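Local coordinates for bifunctional cytochrome P450/NADPH--P450 reductase (Deinococcus aerius, PDB 7F3H), which probably hydroxylates organic substrates at a heme iron with molecular oxygen, drawing electrons from NADPH through a fused reductase domain, at residues I54-P59 with Q355-L360; N31-A36 with I361-R366; L218-I223 with N256-V261; H174-A179 with A213-L218; A291-E296 with D316-I321. All blocks are in the same frame, centred on the assembly; numbering follows the deposited sequence.

Interaction 1: residues I54-P59 with Q355-L360; sequences IQAYDP and QQVALL
The terminal methyl CD1 of Ile-54 rests against the side chain of Gln-355, 3.6 Å from its CG. Gln-355 CG stands anti to the backbone N (chi1 177°), which brings it beside this methyl. After a bend at chi2, NE2 gives a nearly straight bond of 2.8 Å to Gln-356 O, on a lone pair in the carbonyl plane, and another to Thr-52 O. An alanine in place of Gln-355 would probably leave Gln-356 O and Thr-52 O without this donor and open a gap beside Ile-54 CD1. Strands 51-56 and 356-359 run parallel in the mixed sheet of the P450 fold. Ala-358 N bonds to Ile-54 O, Ala-56 N to Ala-358 O at 2.8 Å, and Leu-360 N to Ala-56 O at 2.7 Å. Val-357 CG1 packs 3.7 Å from Ala-56 CB, and Leu-65 of helix 59-65 touches both residues. Tyr-57 and Leu-360 run alongside each other in the same direction, with Tyr-57 CD1 3.8 Å from Leu-360 CD2; the tyrosine hydroxyl bonds to Ile-39 O.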
# COMPACT_ATOMS: atom_id res chain seq x y z
N ILE A 54 7.26 -3.12 -20.57
CA ILE A 54 8.68 -3.09 -20.19
C ILE A 54 8.78 -3.16 -18.68
O ILE A 54 8.04 -2.46 -17.97
CB ILE A 54 9.38 -1.84 -20.75
CG1 ILE A 54 9.14 -1.77 -22.26
CG2 ILE A 54 10.87 -1.86 -20.42
CD1 ILE A 54 9.80 -0.62 -22.92
N GLN A 55 9.68 -4.03 -18.18
CA GLN A 55 9.93 -4.22 -16.75
C GLN A 55 11.38 -3.87 -16.40
O GLN A 55 12.31 -4.36 -17.05
CB GLN A 55 9.62 -5.67 -16.34
CG GLN A 55 8.15 -6.07 -16.48
CD GLN A 55 7.29 -5.55 -15.35
OE1 GLN A 55 7.79 -5.10 -14.31
NE2 GLN A 55 5.99 -5.64 -15.53
N ALA A 56 11.57 -3.04 -15.36
CA ALA A 56 12.90 -2.60 -14.95
C ALA A 56 13.17 -2.88 -13.49
O ALA A 56 12.34 -2.57 -12.63
CB ALA A 56 13.09 -1.12 -15.18
N TYR A 57 14.38 -3.38 -13.20
CA TYR A 57 14.78 -3.81 -11.86
C TYR A 57 16.28 -3.64 -11.56
O TYR A 57 16.70 -3.82 -10.41
CB TYR A 57 14.31 -5.26 -11.65
CG TYR A 57 14.67 -6.20 -12.78
CD1 TYR A 57 13.86 -6.26 -13.93
CD2 TYR A 57 15.77 -7.04 -12.71
CE1 TYR A 57 14.17 -7.07 -14.98
CE2 TYR A 57 16.08 -7.89 -13.77
CZ TYR A 57 15.28 -7.89 -14.89
OH TYR A 57 15.56 -8.72 -15.95
N ASP A 58 17.10 -3.32 -12.57
CA ASP A 58 18.51 -2.96 -12.33
C ASP A 58 18.57 -1.66 -11.52
O ASP A 58 17.96 -0.66 -11.93
CB ASP A 58 19.27 -2.76 -13.64
CG ASP A 58 20.76 -2.47 -13.42
OD1 ASP A 58 21.50 -3.42 -13.17
OD2 ASP A 58 21.20 -1.31 -13.53
N PRO A 59 19.31 -1.63 -10.40
CA PRO A 59 19.30 -0.41 -9.56
C PRO A 59 19.76 0.85 -10.30
O PRO A 59 19.15 1.91 -10.12
CB PRO A 59 20.23 -0.77 -8.39
CG PRO A 59 20.23 -2.29 -8.34
CD PRO A 59 20.10 -2.72 -9.80
N GLN A 355 6.25 5.82 -23.80
CA GLN A 355 6.38 4.43 -23.37
C GLN A 355 6.41 4.35 -21.84
O GLN A 355 7.10 5.13 -21.18
CB GLN A 355 7.66 3.82 -23.96
CG GLN A 355 7.94 2.40 -23.54
CD GLN A 355 6.81 1.42 -23.90
OE1 GLN A 355 6.42 1.28 -25.08
NE2 GLN A 355 6.30 0.71 -22.90
N GLN A 356 5.58 3.46 -21.28
CA GLN A 356 5.62 3.14 -19.85
C GLN A 356 6.76 2.17 -19.53
O GLN A 356 6.99 1.21 -20.28
CB GLN A 356 4.31 2.48 -19.40
CG GLN A 356 3.15 3.41 -19.16
CD GLN A 356 1.96 2.67 -18.61
OE1 GLN A 356 1.95 2.26 -17.45
NE2 GLN A 356 0.95 2.47 -19.45
N VAL A 357 7.42 2.38 -18.41
CA VAL A 357 8.37 1.41 -17.85
C VAL A 357 7.93 1.10 -16.43
O VAL A 357 7.80 2.01 -15.60
CB VAL A 357 9.81 1.92 -17.86
CG1 VAL A 357 10.75 0.84 -17.29
CG2 VAL A 357 10.20 2.32 -19.26
N ALA A 358 7.58 -0.16 -16.18
CA ALA A 358 7.22 -0.60 -14.85
C ALA A 358 8.47 -0.85 -14.00
O ALA A 358 9.42 -1.49 -14.46
CB ALA A 358 6.34 -1.86 -14.93
N LEU A 359 8.47 -0.34 -12.77
CA LEU A 359 9.49 -0.73 -11.79
C LEU A 359 9.13 -2.08 -11.18
O LEU A 359 8.15 -2.19 -10.42
CB LEU A 359 9.65 0.33 -10.71
CG LEU A 359 9.72 1.80 -11.08
CD1 LEU A 359 9.94 2.62 -9.84
CD2 LEU A 359 10.85 2.03 -12.04
N LEU A 360 9.94 -3.10 -11.44
CA LEU A 360 9.65 -4.44 -10.92
C LEU A 360 10.18 -4.55 -9.48
O LEU A 360 11.24 -5.13 -9.21
CB LEU A 360 10.24 -5.49 -11.86
CG LEU A 360 9.91 -6.95 -11.58
CD1 LEU A 360 8.38 -7.21 -11.58
CD2 LEU A 360 10.64 -7.83 -12.59
O HOH W 1 5.37 -1.27 -19.51

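Interaction 2: residues N31-A36 with I361-R366; sequences NFFQLA and IPALHR
Phe-33 reaches from helix 28-38 onto Pro-362, Ala-363 and Arg-366 of the short helix 361-365 and its end, a helix-helix contact that probably joins the A and K' helices of the P450 fold. The segment axes come within 9.1 Å and cross at -42°. From CB, the phenylalanine places CG anti to its backbone N (chi1 173°). Next along the ring, CD1 is 3.7 Å from Ala-363 N, which lies at the ring edge, in plane, and 3.8 Å from Pro-362 CB. CE1 comes to 3.7 Å from Pro-362 O, also at the edge. CZ, the tip, meets Arg-366 CD at 3.9 Å. The arginine, extended from CG to NE, crosses the phenylalanine at about a right angle, with ring and guanidinium planes 71° apart; its charge is engaged elsewhere, in a salt bridge from NH1 to Asp-375 and a cation-pi contact with Phe-328. One turn along helix 28-38 from Phe-33, the contact closes methyl against methyl, Ala-36 CB to Ala-363 CB at 3.7 Å.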
# COMPACT_ATOMS: atom_id res chain seq x y z
N ASN A 31 5.41 -13.93 -11.91
CA ASN A 31 5.96 -14.36 -13.19
C ASN A 31 7.03 -13.40 -13.68
O ASN A 31 8.08 -13.83 -14.21
CB ASN A 31 4.84 -14.49 -14.22
CG ASN A 31 3.74 -15.43 -13.78
OD1 ASN A 31 3.97 -16.38 -13.00
ND2 ASN A 31 2.54 -15.21 -14.29
N PHE A 32 6.78 -12.10 -13.53
CA PHE A 32 7.78 -11.12 -13.96
C PHE A 32 9.05 -11.26 -13.13
O PHE A 32 10.15 -11.12 -13.66
CB PHE A 32 7.23 -9.70 -13.82
CG PHE A 32 5.99 -9.45 -14.61
CD1 PHE A 32 5.73 -10.17 -15.77
CD2 PHE A 32 5.08 -8.49 -14.19
CE1 PHE A 32 4.59 -9.92 -16.50
CE2 PHE A 32 3.94 -8.23 -14.92
CZ PHE A 32 3.69 -8.95 -16.08
N PHE A 33 8.89 -11.53 -11.84
CA PHE A 33 10.05 -11.72 -10.97
C PHE A 33 10.92 -12.90 -11.41
O PHE A 33 12.16 -12.78 -11.45
CB PHE A 33 9.57 -11.89 -9.54
CG PHE A 33 10.65 -12.24 -8.59
CD1 PHE A 33 11.41 -11.24 -7.99
CD2 PHE A 33 10.91 -13.57 -8.28
CE1 PHE A 33 12.41 -11.56 -7.10
CE2 PHE A 33 11.92 -13.89 -7.39
CZ PHE A 33 12.67 -12.87 -6.80
N GLN A 34 10.30 -14.04 -11.76
CA GLN A 34 11.08 -15.19 -12.24
C GLN A 34 11.82 -14.85 -13.54
O GLN A 34 13.03 -15.10 -13.67
CB GLN A 34 10.19 -16.42 -12.45
CG GLN A 34 9.80 -17.20 -11.20
CD GLN A 34 10.95 -17.50 -10.22
OE1 GLN A 34 10.77 -17.38 -9.00
NE2 GLN A 34 12.11 -17.90 -10.73
N LEU A 35 11.10 -14.28 -14.52
CA LEU A 35 11.80 -13.76 -15.70
C LEU A 35 12.98 -12.89 -15.33
O LEU A 35 14.08 -13.08 -15.87
CB LEU A 35 10.93 -12.95 -16.65
CG LEU A 35 10.13 -13.66 -17.69
CD1 LEU A 35 9.29 -12.60 -18.44
CD2 LEU A 35 11.20 -14.29 -18.60
N ALA A 36 12.77 -11.90 -14.46
CA ALA A 36 13.85 -10.98 -14.12
C ALA A 36 15.06 -11.76 -13.63
O ALA A 36 16.20 -11.44 -13.98
CB ALA A 36 13.38 -9.98 -13.07
N ILE A 361 9.36 -4.02 -8.56
CA ILE A 361 9.82 -3.82 -7.17
C ILE A 361 10.36 -5.08 -6.52
O ILE A 361 11.43 -5.02 -5.89
CB ILE A 361 8.69 -3.18 -6.35
CG1 ILE A 361 8.23 -1.82 -6.89
CG2 ILE A 361 9.09 -3.04 -4.88
CD1 ILE A 361 9.34 -0.69 -6.84
N PRO A 362 9.71 -6.24 -6.60
CA PRO A 362 10.31 -7.43 -5.98
C PRO A 362 11.69 -7.75 -6.52
O PRO A 362 12.59 -8.11 -5.74
CB PRO A 362 9.31 -8.55 -6.30
CG PRO A 362 8.08 -7.87 -6.62
CD PRO A 362 8.40 -6.55 -7.19
N ALA A 363 11.89 -7.62 -7.83
CA ALA A 363 13.21 -7.91 -8.38
C ALA A 363 14.22 -6.85 -7.96
O ALA A 363 15.38 -7.17 -7.69
CB ALA A 363 13.12 -8.04 -9.90
N LEU A 364 13.79 -5.58 -7.91
CA LEU A 364 14.66 -4.49 -7.46
C LEU A 364 15.03 -4.63 -5.98
O LEU A 364 16.19 -4.43 -5.58
CB LEU A 364 13.97 -3.15 -7.73
CG LEU A 364 14.61 -1.90 -7.12
CD1 LEU A 364 15.94 -1.53 -7.77
CD2 LEU A 364 13.66 -0.77 -7.22
N HIS A 365 14.03 -4.92 -5.15
CA HIS A 365 14.23 -5.03 -3.72
C HIS A 365 15.11 -6.22 -3.36
O HIS A 365 15.51 -6.34 -2.19
CB HIS A 365 12.87 -5.13 -3.05
CG HIS A 365 12.21 -3.81 -2.84
ND1 HIS A 365 11.05 -3.66 -2.11
CD2 HIS A 365 12.58 -2.56 -3.22
CE1 HIS A 365 10.73 -2.38 -2.05
NE2 HIS A 365 11.64 -1.69 -2.72
N ARG A 366 15.35 -7.11 -4.32
CA ARG A 366 16.17 -8.30 -4.15
C ARG A 366 17.34 -8.36 -5.13
O ARG A 366 17.85 -9.45 -5.41
CB ARG A 366 15.30 -9.53 -4.32
CG ARG A 366 14.31 -9.73 -3.24
CD ARG A 366 13.62 -11.01 -3.53
NE ARG A 366 12.38 -11.12 -2.79
CZ ARG A 366 12.10 -12.12 -1.97
NH1 ARG A 366 13.00 -13.09 -1.81
NH2 ARG A 366 10.94 -12.16 -1.32

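Interaction 3: residues L218-I223 with N256-V261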
# COMPACT_ATOMS: atom_id res chain seq x y z
N LEU A 218 -22.60 9.46 0.61
CA LEU A 218 -22.29 9.45 2.03
C LEU A 218 -21.23 10.50 2.36
O LEU A 218 -21.39 11.29 3.32
CB LEU A 218 -21.82 8.07 2.47
CG LEU A 218 -21.49 7.82 3.96
CD1 LEU A 218 -21.76 6.35 4.36
CD2 LEU A 218 -20.03 8.25 4.33
N VAL A 219 -20.14 10.54 1.57
CA VAL A 219 -19.05 11.44 1.94
C VAL A 219 -19.51 12.90 1.80
O VAL A 219 -19.31 13.71 2.70
CB VAL A 219 -17.77 11.15 1.12
CG1 VAL A 219 -16.74 12.21 1.38
CG2 VAL A 219 -17.17 9.77 1.48
N ASP A 220 -20.16 13.24 0.68
CA ASP A 220 -20.78 14.55 0.45
C ASP A 220 -21.68 15.02 1.59
O ASP A 220 -21.66 16.18 1.98
CB ASP A 220 -21.62 14.49 -0.81
CG ASP A 220 -20.77 14.47 -2.07
OD1 ASP A 220 -19.57 14.79 -2.00
OD2 ASP A 220 -21.35 14.12 -3.14
N GLU A 221 -22.49 14.13 2.10
CA GLU A 221 -23.38 14.35 3.20
C GLU A 221 -22.59 14.72 4.46
O GLU A 221 -22.81 15.79 5.06
CB GLU A 221 -24.14 13.02 3.12
CG GLU A 221 -25.32 12.32 3.74
CD GLU A 221 -25.15 11.53 5.11
OE1 GLU A 221 -23.96 11.12 5.51
OE2 GLU A 221 -26.26 11.17 5.76
N VAL A 222 -21.57 13.93 4.79
CA VAL A 222 -20.68 14.29 5.90
C VAL A 222 -20.10 15.69 5.68
O VAL A 222 -20.04 16.51 6.61
CB VAL A 222 -19.57 13.23 6.06
CG1 VAL A 222 -18.32 13.73 6.84
CG2 VAL A 222 -20.16 11.97 6.59
N ILE A 223 -19.69 15.99 4.45
CA ILE A 223 -19.04 17.29 4.16
C ILE A 223 -20.00 18.46 4.33
O ILE A 223 -19.66 19.45 4.99
CB ILE A 223 -18.43 17.29 2.74
CG1 ILE A 223 -17.09 16.60 2.73
CG2 ILE A 223 -18.26 18.71 2.24
CD1 ILE A 223 -16.66 16.17 1.31
N ASN A 256 -13.43 18.08 -4.72
CA ASN A 256 -12.08 17.56 -4.57
C ASN A 256 -11.82 17.03 -3.16
O ASN A 256 -11.05 16.08 -3.00
CB ASN A 256 -11.05 18.61 -4.96
CG ASN A 256 -9.66 18.02 -5.10
OD1 ASN A 256 -8.88 17.97 -4.13
ND2 ASN A 256 -9.35 17.52 -6.32
N ILE A 257 -12.40 17.65 -2.13
CA ILE A 257 -12.30 17.08 -0.78
C ILE A 257 -12.88 15.67 -0.74
O ILE A 257 -12.31 14.75 -0.12
CB ILE A 257 -12.99 17.99 0.25
CG1 ILE A 257 -12.24 19.30 0.39
CG2 ILE A 257 -13.11 17.26 1.57
CD1 ILE A 257 -13.00 20.36 1.17
N ARG A 258 -14.05 15.47 -1.34
CA ARG A 258 -14.61 14.12 -1.34
C ARG A 258 -13.67 13.18 -2.07
O ARG A 258 -13.43 12.05 -1.60
CB ARG A 258 -16.02 14.08 -1.94
CG ARG A 258 -16.24 12.84 -2.77
CD ARG A 258 -17.64 12.65 -3.24
NE ARG A 258 -18.08 13.53 -4.33
CZ ARG A 258 -17.78 13.34 -5.62
NH1 ARG A 258 -17.02 12.34 -5.98
NH2 ARG A 258 -18.23 14.18 -6.55
N TYR A 259 -13.12 13.64 -3.20
CA TYR A 259 -12.15 12.84 -3.95
C TYR A 259 -10.95 12.46 -3.08
O TYR A 259 -10.52 11.30 -3.08
CB TYR A 259 -11.69 13.63 -5.17
CG TYR A 259 -12.63 13.52 -6.32
CD1 TYR A 259 -13.42 12.38 -6.51
CD2 TYR A 259 -12.75 14.55 -7.25
CE1 TYR A 259 -14.29 12.29 -7.58
CE2 TYR A 259 -13.62 14.45 -8.33
CZ TYR A 259 -14.38 13.32 -8.48
OH TYR A 259 -15.23 13.24 -9.55
N GLN A 260 -10.45 13.39 -2.26
CA GLN A 260 -9.33 13.07 -1.38
C GLN A 260 -9.75 12.04 -0.33
O GLN A 260 -8.97 11.12 -0.02
CB GLN A 260 -8.79 14.32 -0.69
CG GLN A 260 -8.29 15.46 -1.62
CD GLN A 260 -7.30 15.02 -2.70
OE1 GLN A 260 -6.66 13.96 -2.61
NE2 GLN A 260 -7.17 15.85 -3.74
N VAL A 261 -10.95 12.18 0.24
CA VAL A 261 -11.41 11.18 1.21
C VAL A 261 -11.46 9.79 0.56
O VAL A 261 -10.95 8.79 1.11
CB VAL A 261 -12.77 11.59 1.80
CG1 VAL A 261 -13.44 10.39 2.48
CG2 VAL A 261 -12.57 12.77 2.76
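Val-219, Asp-220 and Ile-223 meet Ile-257, Arg-258 and Val-261 in a largely apolar, buried helix-helix packing with a salt bridge at one side. It joins helix 199-227 to helix 254-285, probably helix G and the long central helix of the P450 fold; the latter carries the AGHETT sequence characteristic of that central helix in the family. The segment axes approach to 9.7 Å at an angle of 122°, with Val-219 nearest Arg-258 along the backbones. The two valines reach toward each other tip to tip, Val-219 CG2 lying 3.9 Å from Val-261 CG1. Next to them, Val-219 CG1 also packs 3.9 Å from Arg-258 CB. At the other end, Ile-223 CD1 comes to 3.7 Å from Ile-257 CG2, the two side chains crossing obliquely, and the same methyl touches Arg-258 CB at 3.9 Å.

Arg-258 thus lends its base to the apolar patch while its outer part turns polar. Its chi1 of 141° lies away from a staggered value, and a bend at chi3 sets NE to meet Asp-220 OD1 at 3.0 Å. This oxygen lies at the guanidinium edge, in plane, but the hydrogen bond is weak, and the carboxylate and guanidinium planes stand 71° apart, so the pairing probably rests more on charge than on direction. Around the contact, Ile-257 also packs on Leu-237 and Leu-241 of helix 236-242, while Asn-256 and Gln-260 lean on Asn-99 and Ala-103 of helix 98-107.

Interaction 4: residues H174-A179 with A213-L218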
# COMPACT_ATOMS: atom_id res chain seq x y z
N HIS A 174 -20.05 -2.50 7.05
CA HIS A 174 -20.97 -1.41 6.71
C HIS A 174 -21.17 -1.32 5.20
O HIS A 174 -20.22 -1.52 4.43
CB HIS A 174 -20.42 -0.07 7.23
CG HIS A 174 -21.35 1.10 7.09
ND1 HIS A 174 -21.74 1.62 5.87
CD2 HIS A 174 -21.88 1.92 8.03
CE1 HIS A 174 -22.50 2.68 6.07
NE2 HIS A 174 -22.60 2.88 7.37
N PRO A 175 -22.40 -1.01 4.73
CA PRO A 175 -22.65 -0.91 3.27
C PRO A 175 -21.67 -0.04 2.51
O PRO A 175 -21.29 -0.40 1.39
CB PRO A 175 -24.06 -0.31 3.22
CG PRO A 175 -24.73 -0.91 4.40
CD PRO A 175 -23.65 -0.88 5.49
N PHE A 176 -21.28 1.12 3.06
CA PHE A 176 -20.29 1.97 2.41
C PHE A 176 -19.02 1.19 2.07
O PHE A 176 -18.50 1.29 0.95
CB PHE A 176 -19.99 3.20 3.27
CG PHE A 176 -18.91 4.12 2.71
CD1 PHE A 176 -17.56 3.91 3.02
CD2 PHE A 176 -19.23 5.22 1.93
CE1 PHE A 176 -16.58 4.75 2.53
CE2 PHE A 176 -18.24 6.06 1.43
CZ PHE A 176 -16.92 5.83 1.74
N LEU A 177 -18.56 0.34 2.99
CA LEU A 177 -17.34 -0.44 2.75
C LEU A 177 -17.58 -1.61 1.81
O LEU A 177 -16.68 -1.99 1.05
CB LEU A 177 -16.74 -0.90 4.07
CG LEU A 177 -16.40 0.26 5.03
CD1 LEU A 177 -15.96 -0.26 6.36
CD2 LEU A 177 -15.36 1.20 4.43
N GLN A 178 -18.80 -2.18 1.81
CA GLN A 178 -19.11 -3.22 0.83
C GLN A 178 -19.14 -2.63 -0.58
O GLN A 178 -18.63 -3.26 -1.53
CB GLN A 178 -20.45 -3.88 1.17
CG GLN A 178 -20.39 -4.89 2.32
CD GLN A 178 -21.77 -5.26 2.87
OE1 GLN A 178 -22.79 -4.72 2.46
NE2 GLN A 178 -21.78 -6.18 3.82
N ALA A 179 -19.68 -1.42 -0.72
CA ALA A 179 -19.66 -0.72 -1.99
C ALA A 179 -18.22 -0.42 -2.42
O ALA A 179 -17.85 -0.63 -3.59
CB ALA A 179 -20.49 0.57 -1.89
N ALA A 213 -21.78 6.16 -6.73
CA ALA A 213 -22.70 7.22 -6.33
C ALA A 213 -23.04 7.13 -4.84
O ALA A 213 -23.09 8.15 -4.15
CB ALA A 213 -23.97 7.16 -7.18
N SER A 214 -23.33 5.93 -4.36
CA SER A 214 -23.67 5.77 -2.94
C SER A 214 -22.51 6.21 -2.04
O SER A 214 -22.72 6.86 -0.99
CB SER A 214 -24.05 4.31 -2.67
OG SER A 214 -22.90 3.47 -2.74
N MET A 215 -21.28 5.92 -2.47
CA MET A 215 -20.11 6.37 -1.70
C MET A 215 -19.97 7.89 -1.72
O MET A 215 -19.82 8.52 -0.66
CB MET A 215 -18.84 5.71 -2.25
CG MET A 215 -18.84 4.23 -2.00
SD MET A 215 -17.21 3.52 -2.11
CE MET A 215 -17.23 2.92 -3.79
N ASN A 216 -19.99 8.48 -2.93
CA ASN A 216 -19.94 9.93 -3.07
C ASN A 216 -21.02 10.58 -2.21
O ASN A 216 -20.76 11.57 -1.54
CB ASN A 216 -20.12 10.36 -4.53
CG ASN A 216 -18.98 9.86 -5.43
OD1 ASN A 216 -17.94 9.45 -4.94
ND2 ASN A 216 -19.19 9.91 -6.77
N GLU A 217 -22.23 10.02 -2.23
CA GLU A 217 -23.35 10.56 -1.44
C GLU A 217 -23.03 10.59 0.04
O GLU A 217 -23.29 11.60 0.71
CB GLU A 217 -24.63 9.77 -1.71
CG GLU A 217 -25.38 10.23 -2.96
CD GLU A 217 -26.02 11.61 -2.81
OE1 GLU A 217 -26.87 11.78 -1.89
OE2 GLU A 217 -25.66 12.53 -3.61
N LEU A 218 -22.60 9.46 0.61
CA LEU A 218 -22.29 9.45 2.03
C LEU A 218 -21.23 10.50 2.36
O LEU A 218 -21.39 11.29 3.32
CB LEU A 218 -21.82 8.07 2.47
CG LEU A 218 -21.49 7.82 3.96
CD1 LEU A 218 -21.76 6.35 4.36
CD2 LEU A 218 -20.03 8.25 4.33
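Over one face of the Phe-176 ring lies the sulfur of Met-215, SD 4.6 Å from the ring centroid and 17° off the normal, a Met-aromatic contact. At the ring's edge, in plane, Met-215 O approaches CE2 of Phe-176 to 3.6 Å, and Leu-177 CD2 also lies at the edge. The Leu-218 side chain crosses that of Phe-176 at about a right angle, its CD1 3.7 Å from Phe-176 CD2. A second flat group, the imidazole of His-174, takes the N-H of Phe-176 at its edge: ND1 accepts from Phe-176 N at 2.9 Å, in the ring plane, as the N-cap of helix 175-190. Phe-165 meets both rings, edge-to-face at His-174.

Met-215 sends CG anti to its carbonyl carbon (chi1 -67°), 4.0 Å from Ala-179 CB, and the bend at chi3 places CE 3.6 Å from Ala-179 O. An alanine in place of Met-215 removes the sulfur and would probably leave this face of Phe-176 without its Met-aromatic partner and open a gap beside Ala-179. The helices 175-190 and 199-227 are probably the F and G pair that, in P450s, lies over the substrate channel. Between these segments the attraction is probably mostly dispersion with a sulfur-aromatic component; the one hydroxyl at the contact, Ser-214 OG, bonds to Asp-211 O within its own helix, which suggests a contact governed more by shape than by fixed bond directions.

Interaction 5: residues A291-E296 with D316-I321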
# COMPACT_ATOMS: atom_id res chain seq x y z
N ALA A 291 10.82 -13.37 18.31
CA ALA A 291 11.27 -13.38 19.71
C ALA A 291 11.80 -12.00 20.11
O ALA A 291 11.47 -11.48 21.18
CB ALA A 291 12.34 -14.46 19.93
N GLN A 292 12.64 -11.42 19.24
CA GLN A 292 13.19 -10.09 19.50
C GLN A 292 12.08 -9.05 19.63
O GLN A 292 12.15 -8.14 20.48
CB GLN A 292 14.12 -9.66 18.37
CG GLN A 292 15.43 -10.42 18.25
CD GLN A 292 16.18 -10.00 16.99
OE1 GLN A 292 16.17 -10.68 15.97
NE2 GLN A 292 16.82 -8.83 17.06
N ALA A 293 11.05 -9.16 18.79
CA ALA A 293 9.94 -8.20 18.88
C ALA A 293 9.13 -8.37 20.18
O ALA A 293 8.69 -7.38 20.78
CB ALA A 293 9.04 -8.34 17.65
N TYR A 294 8.88 -9.61 20.59
CA TYR A 294 8.25 -9.82 21.89
C TYR A 294 9.08 -9.20 23.02
O TYR A 294 8.53 -8.62 23.98
CB TYR A 294 8.06 -11.31 22.14
CG TYR A 294 6.80 -11.97 21.56
CD1 TYR A 294 5.54 -11.46 21.80
CD2 TYR A 294 6.89 -13.19 20.87
CE1 TYR A 294 4.40 -12.11 21.32
CE2 TYR A 294 5.80 -13.83 20.41
CZ TYR A 294 4.55 -13.30 20.62
OH TYR A 294 3.47 -14.00 20.13
N ALA A 295 10.40 -9.34 22.95
CA ALA A 295 11.28 -8.74 23.96
C ALA A 295 11.13 -7.21 23.99
O ALA A 295 11.08 -6.61 25.07
CB ALA A 295 12.73 -9.14 23.68
N GLU A 296 11.12 -6.58 22.82
CA GLU A 296 10.93 -5.13 22.75
C GLU A 296 9.60 -4.71 23.38
O GLU A 296 9.54 -3.78 24.20
CB GLU A 296 11.04 -4.68 21.29
CG GLU A 296 10.59 -3.29 20.99
CD GLU A 296 11.21 -2.76 19.69
OE1 GLU A 296 12.33 -2.18 19.74
OE2 GLU A 296 10.59 -2.94 18.62
N ASP A 316 12.32 0.06 18.14
CA ASP A 316 13.46 -0.15 17.24
C ASP A 316 13.33 -1.41 16.39
O ASP A 316 13.46 -1.37 15.15
CB ASP A 316 14.78 -0.23 18.00
CG ASP A 316 15.88 -0.78 17.15
OD1 ASP A 316 16.08 -0.26 16.03
OD2 ASP A 316 16.48 -1.78 17.55
N VAL A 317 13.09 -2.55 17.06
CA VAL A 317 12.95 -3.82 16.35
C VAL A 317 11.75 -3.78 15.40
O VAL A 317 11.87 -4.10 14.21
CB VAL A 317 12.81 -4.97 17.37
CG1 VAL A 317 12.42 -6.28 16.67
CG2 VAL A 317 14.09 -5.13 18.18
N ILE A 318 10.58 -3.36 15.90
CA ILE A 318 9.35 -3.42 15.10
C ILE A 318 9.43 -2.53 13.85
O ILE A 318 9.07 -3.01 12.76
CB ILE A 318 8.14 -3.11 15.99
CG1 ILE A 318 7.78 -4.35 16.83
CG2 ILE A 318 6.96 -2.62 15.20
CD1 ILE A 318 6.61 -4.12 17.78
N PRO A 319 9.87 -1.26 13.93
CA PRO A 319 10.14 -0.51 12.69
C PRO A 319 11.05 -1.24 11.71
O PRO A 319 10.79 -1.22 10.50
CB PRO A 319 10.79 0.78 13.21
CG PRO A 319 10.29 0.94 14.58
CD PRO A 319 10.13 -0.44 15.13
N ARG A 320 12.15 -1.84 12.18
CA ARG A 320 13.05 -2.46 11.21
C ARG A 320 12.44 -3.72 10.61
O ARG A 320 12.63 -4.00 9.41
CB ARG A 320 14.38 -2.74 11.90
CG ARG A 320 15.19 -1.47 12.15
CD ARG A 320 16.60 -1.79 12.66
NE ARG A 320 16.60 -2.25 14.04
CZ ARG A 320 17.08 -3.42 14.47
NH1 ARG A 320 17.62 -4.30 13.62
NH2 ARG A 320 17.05 -3.71 15.78
N ILE A 321 11.63 -4.43 11.39
CA ILE A 321 10.83 -5.53 10.85
C ILE A 321 9.99 -5.04 9.68
O ILE A 321 9.93 -5.69 8.64
CB ILE A 321 9.92 -6.12 11.93
CG1 ILE A 321 10.71 -7.01 12.89
CG2 ILE A 321 8.77 -6.89 11.29
CD1 ILE A 321 9.94 -7.32 14.13
O HOH W 2 18.67 -6.54 15.84
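Glu-296 OE1 is gripped by two backbone N-H groups, Asp-316 N and Val-317 N, each at 2.8 Å. They come from opposite faces of the carboxylate plane: Val-317 N on the syn side, 21° out of the plane, and Asp-316 N from above it, 40° out. The other oxygen, OE2, accepts from Ile-318 N at 2.8 Å, nearly along its C-O axis. Glu-296 CG is anti to the backbone N (chi1 167°) and the chain runs on extended, laying the carboxylate across the start of helix 317-329. There the helix end and its N-H groups would probably stabilise a negative charge. Asp-316, in the N-cap position, makes no capping bond itself; Arg-320 holds it side-on, NE to OD1 at 2.9 Å and NH2 to OD2 at 2.7 Å, while Arg-320 NH1 bridges to Asp-380. Beside this polar end the packing is apolar: Ala-293 CB lies 3.8 Å from Ile-321 CD1 and 4.1 Å from Val-317 CG1. A glutamate of one helix thus takes up the backbone N-H groups at the N-terminal end of another, probably J and K of the P450 fold, the K helix bearing the family's ExxR motif.

How the interactions relate
The five contacts fall into two touching pairs and one separate site. Interactions 1 and 2, centres 10 Å apart, are linked in the chain, strand 356-359 running on into helix 361-365; Tyr-57 joins them, its CZ 3.4 Å from Ala-36 CB. Interactions 3 and 4, with centres 11 Å apart, share Leu-218 on helix 199-227, and Arg-258 also touches Asn-216. Interactions 1 and 4 lie on opposite sides of the chain's centre, about 36 Å between centres. Interaction 5 stands apart, its nearest atoms about 11 Å from interaction 2. From the heme, the side chain of Leu-359 is about 7 Å away, Val-261 about 10 Å, and Phe-176 and Ile-321 about 13 Å each.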